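Local coordinates for alpha-1,2-mannosyltransferase (Ktr4), putative (Neosartorya fumigata, PDB 7BOP), which belongs to the glycolipid 2-alpha-mannosyltransferase family of GT-A-type glycosyltransferases and binds GDP and a manganese ion, at residues P246-S251 / R292-D297. Residues are numbered along the deposited sequence; the frame is centred on the assembly and turned at random.
Sequences PSYLSS and RGEQYD
With CG of Tyr-248 set opposite its own carbonyl carbon (chi1 -75°), the phenol reaches across to the first turn of helix 294-306, where Glu-294 and Gln-295 receive it. Glu-294 leaves the helix with its CG trans to the backbone N (chi1 -176°) and stays extended, carrying the carboxylate out to the phenol end of the ring. There Tyr-248 OH donates a short hydrogen bond of 2.6 Å to Glu-294 OE2. The hydroxyl comes from the anti side of the carboxylate and somewhat out of its plane, and the carboxylate stands almost perpendicular to the ring. Gln-295 instead sets its CG over one ring face, offset toward the rim: this CG makes a CH-pi contact 3.9 Å from the ring centroid of Tyr-248, nearest to Tyr-248 CG at 3.6 Å. The Gln-295 chain bends at chi2 (81°), and the amide is steeply inclined to the ring. In this GT-A glycosyltransferase, the contact joins the loop between helices 234-244 and 255-258 to the start of a helix whose N-cap position is held by Gly-293. Asp-297 N closes the first turn by bonding to Gly-293 O at 3.0 Å. The side chain of Tyr-248 also touches Phe-327 on helix 316-327, while Ser-250 OG is hydrogen-bonded to Ala-328 O. The next residue along the helix, Tyr-296, starts away from the loop and is buried, its side chain touching Val-319 and His-320.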
ATOM      1  N   PRO A 246      -1.446 -18.651  18.804  1.00 37.71           N
ATOM      2  CA  PRO A 246      -2.892 -18.426  18.886  1.00 40.12           C
ATOM      3  C   PRO A 246      -3.344 -17.152  19.610  1.00 39.87           C
ATOM      4  O   PRO A 246      -4.474 -16.717  19.399  1.00 43.37           O
ATOM      5  CB  PRO A 246      -3.418 -19.683  19.616  1.00 41.24           C
ATOM      6  CG  PRO A 246      -2.229 -20.276  20.291  1.00 42.17           C
ATOM      7  CD  PRO A 246      -1.042 -19.916  19.453  1.00 42.27           C
ATOM      8  N   SER A 247      -2.487 -16.545  20.427  1.00 37.70           N
ATOM      9  CA  SER A 247      -2.837 -15.291  21.084  1.00 38.79           C
ATOM     10  C   SER A 247      -2.702 -14.066  20.169  1.00 37.64           C
ATOM     11  O   SER A 247      -3.142 -12.986  20.536  1.00 37.73           O
ATOM     12  CB  SER A 247      -1.983 -15.085  22.342  1.00 38.61           C
ATOM     13  OG  SER A 247      -0.628 -14.832  22.015  1.00 39.64           O
ATOM     14  N   TYR A 248      -2.079 -14.216  19.003  1.00 36.99           N
ATOM     15  CA  TYR A 248      -1.834 -13.069  18.123  1.00 36.52           C
ATOM     16  C   TYR A 248      -3.066 -12.556  17.370  1.00 36.31           C
ATOM     17  O   TYR A 248      -3.149 -11.368  17.097  1.00 37.54           O
ATOM     18  CB  TYR A 248      -0.715 -13.398  17.137  1.00 35.96           C
ATOM     19  CG  TYR A 248       0.690 -13.406  17.706  1.00 36.49           C
ATOM     20  CD1 TYR A 248       0.949 -13.292  19.094  1.00 38.46           C
ATOM     21  CD2 TYR A 248       1.774 -13.548  16.853  1.00 36.07           C
ATOM     22  CE1 TYR A 248       2.250 -13.301  19.581  1.00 37.64           C
ATOM     23  CE2 TYR A 248       3.070 -13.573  17.331  1.00 38.15           C
ATOM     24  CZ  TYR A 248       3.304 -13.449  18.691  1.00 39.28           C
ATOM     25  OH  TYR A 248       4.597 -13.462  19.139  1.00 39.77           O
ATOM     26  N   LEU A 249      -4.008 -13.434  17.019  1.00 35.47           N
ATOM     27  CA  LEU A 249      -5.196 -13.018  16.267  1.00 34.55           C
ATOM     28  C   LEU A 249      -5.963 -11.943  17.031  1.00 35.02           C
ATOM     29  O   LEU A 249      -6.282 -12.133  18.207  1.00 32.23           O
ATOM     30  CB  LEU A 249      -6.116 -14.218  15.992  1.00 34.16           C
ATOM     31  CG  LEU A 249      -7.363 -13.931  15.153  1.00 34.98           C
ATOM     32  CD1 LEU A 249      -7.007 -13.702  13.687  1.00 35.04           C
ATOM     33  CD2 LEU A 249      -8.357 -15.071  15.272  1.00 35.74           C
ATOM     34  N   SER A 250      -6.252 -10.814  16.379  1.00 32.60           N
ATOM     35  CA  SER A 250      -7.040  -9.754  17.025  1.00 33.38           C
ATOM     36  C   SER A 250      -8.521 -10.132  17.093  1.00 32.68           C
ATOM     37  O   SER A 250      -8.995 -10.979  16.321  1.00 31.17           O
ATOM     38  CB  SER A 250      -6.889  -8.422  16.292  1.00 33.81           C
ATOM     39  OG  SER A 250      -7.496  -8.485  15.026  1.00 34.34           O
ATOM     40  N   SER A 251      -9.256  -9.476  17.986  1.00 33.26           N
ATOM     41  CA  SER A 251     -10.690  -9.720  18.101  1.00 35.55           C
ATOM     42  C   SER A 251     -11.448  -9.055  16.936  1.00 35.53           C
ATOM     43  O   SER A 251     -12.311  -9.678  16.325  1.00 34.14           O
ATOM     44  CB  SER A 251     -11.213  -9.293  19.474  1.00 38.07           C
ATOM     45  OG  SER A 251     -11.186  -7.894  19.622  1.00 45.62           O
ATOM     46  N   ARG A 292       6.402  -2.763  13.113  1.00 33.53           N
ATOM     47  CA  ARG A 292       7.490  -3.045  14.064  1.00 33.33           C
ATOM     48  C   ARG A 292       7.055  -3.916  15.228  1.00 33.92           C
ATOM     49  O   ARG A 292       7.898  -4.458  15.914  1.00 38.09           O
ATOM     50  CB  ARG A 292       8.069  -1.748  14.641  1.00 32.93           C
ATOM     51  CG  ARG A 292       8.836  -0.904  13.657  1.00 33.15           C
ATOM     52  CD  ARG A 292       8.933   0.519  14.170  1.00 33.06           C
ATOM     53  NE  ARG A 292       9.710   1.350  13.265  1.00 32.13           N
ATOM     54  CZ  ARG A 292       9.634   2.677  13.190  1.00 32.65           C
ATOM     55  NH1 ARG A 292       8.804   3.369  13.968  1.00 34.43           N
ATOM     56  NH2 ARG A 292      10.396   3.326  12.319  1.00 33.97           N
ATOM     57  N   GLY A 293       5.752  -4.017  15.471  1.00 35.12           N
ATOM     58  CA  GLY A 293       5.217  -4.764  16.591  1.00 35.22           C
ATOM     59  C   GLY A 293       5.514  -6.249  16.562  1.00 35.89           C
ATOM     60  O   GLY A 293       5.890  -6.816  15.522  1.00 34.17           O
ATOM     61  N   GLU A 294       5.342  -6.871  17.725  1.00 34.25           N
ATOM     62  CA  GLU A 294       5.639  -8.284  17.915  1.00 36.48           C
ATOM     63  C   GLU A 294       4.918  -9.159  16.897  1.00 33.66           C
ATOM     64  O   GLU A 294       5.528 -10.007  16.266  1.00 32.71           O
ATOM     65  CB  GLU A 294       5.226  -8.734  19.327  1.00 38.32           C
ATOM     66  CG  GLU A 294       5.590 -10.180  19.647  1.00 42.15           C
ATOM     67  CD  GLU A 294       5.064 -10.670  20.997  1.00 45.01           C
ATOM     68  OE1 GLU A 294       4.706  -9.842  21.863  1.00 47.07           O
ATOM     69  OE2 GLU A 294       4.995 -11.905  21.182  1.00 46.51           O
ATOM     70  N   GLN A 295       3.621  -8.941  16.760  1.00 33.35           N
ATOM     71  CA  GLN A 295       2.770  -9.827  15.972  1.00 34.66           C
ATOM     72  C   GLN A 295       3.139  -9.760  14.494  1.00 33.73           C
ATOM     73  O   GLN A 295       3.512 -10.779  13.899  1.00 33.54           O
ATOM     74  CB  GLN A 295       1.291  -9.500  16.171  1.00 37.46           C
ATOM     75  CG  GLN A 295       0.755  -9.829  17.561  1.00 39.78           C
ATOM     76  CD  GLN A 295       1.062  -8.770  18.609  1.00 45.36           C
ATOM     77  OE1 GLN A 295       1.496  -7.656  18.297  1.00 41.50           O
ATOM     78  NE2 GLN A 295       0.866  -9.131  19.874  1.00 50.25           N
ATOM     79  N   TYR A 296       3.061  -8.567  13.910  1.00 32.05           N
ATOM     80  CA  TYR A 296       3.352  -8.425  12.487  1.00 30.94           C
ATOM     81  C   TYR A 296       4.776  -8.846  12.158  1.00 31.84           C
ATOM     82  O   TYR A 296       5.007  -9.558  11.174  1.00 31.08           O
ATOM     83  CB  TYR A 296       3.100  -7.014  11.941  1.00 30.56           C
ATOM     84  CG  TYR A 296       3.405  -6.992  10.460  1.00 29.78           C
ATOM     85  CD1 TYR A 296       4.693  -6.714  10.003  1.00 29.53           C
ATOM     86  CD2 TYR A 296       2.434  -7.354   9.522  1.00 29.86           C
ATOM     87  CE1 TYR A 296       5.006  -6.761   8.656  1.00 28.73           C
ATOM     88  CE2 TYR A 296       2.733  -7.393   8.167  1.00 29.26           C
ATOM     89  CZ  TYR A 296       4.018  -7.090   7.744  1.00 28.87           C
ATOM     90  OH  TYR A 296       4.338  -7.136   6.418  1.00 29.12           O
ATOM     91  N   ASP A 297       5.742  -8.384  12.941  1.00 31.65           N
ATOM     92  CA  ASP A 297       7.121  -8.677  12.608  1.00 32.51           C
ATOM     93  C   ASP A 297       7.445 -10.164  12.747  1.00 31.97           C
ATOM     94  O   ASP A 297       8.234 -10.680  11.972  1.00 30.95           O
ATOM     95  CB  ASP A 297       8.093  -7.843  13.432  1.00 34.33           C
ATOM     96  CG  ASP A 297       9.468  -7.800  12.820  1.00 34.66           C
ATOM     97  OD1 ASP A 297       9.597  -7.557  11.597  1.00 35.45           O
ATOM     98  OD2 ASP A 297      10.432  -8.017  13.565  1.00 38.19           O
TER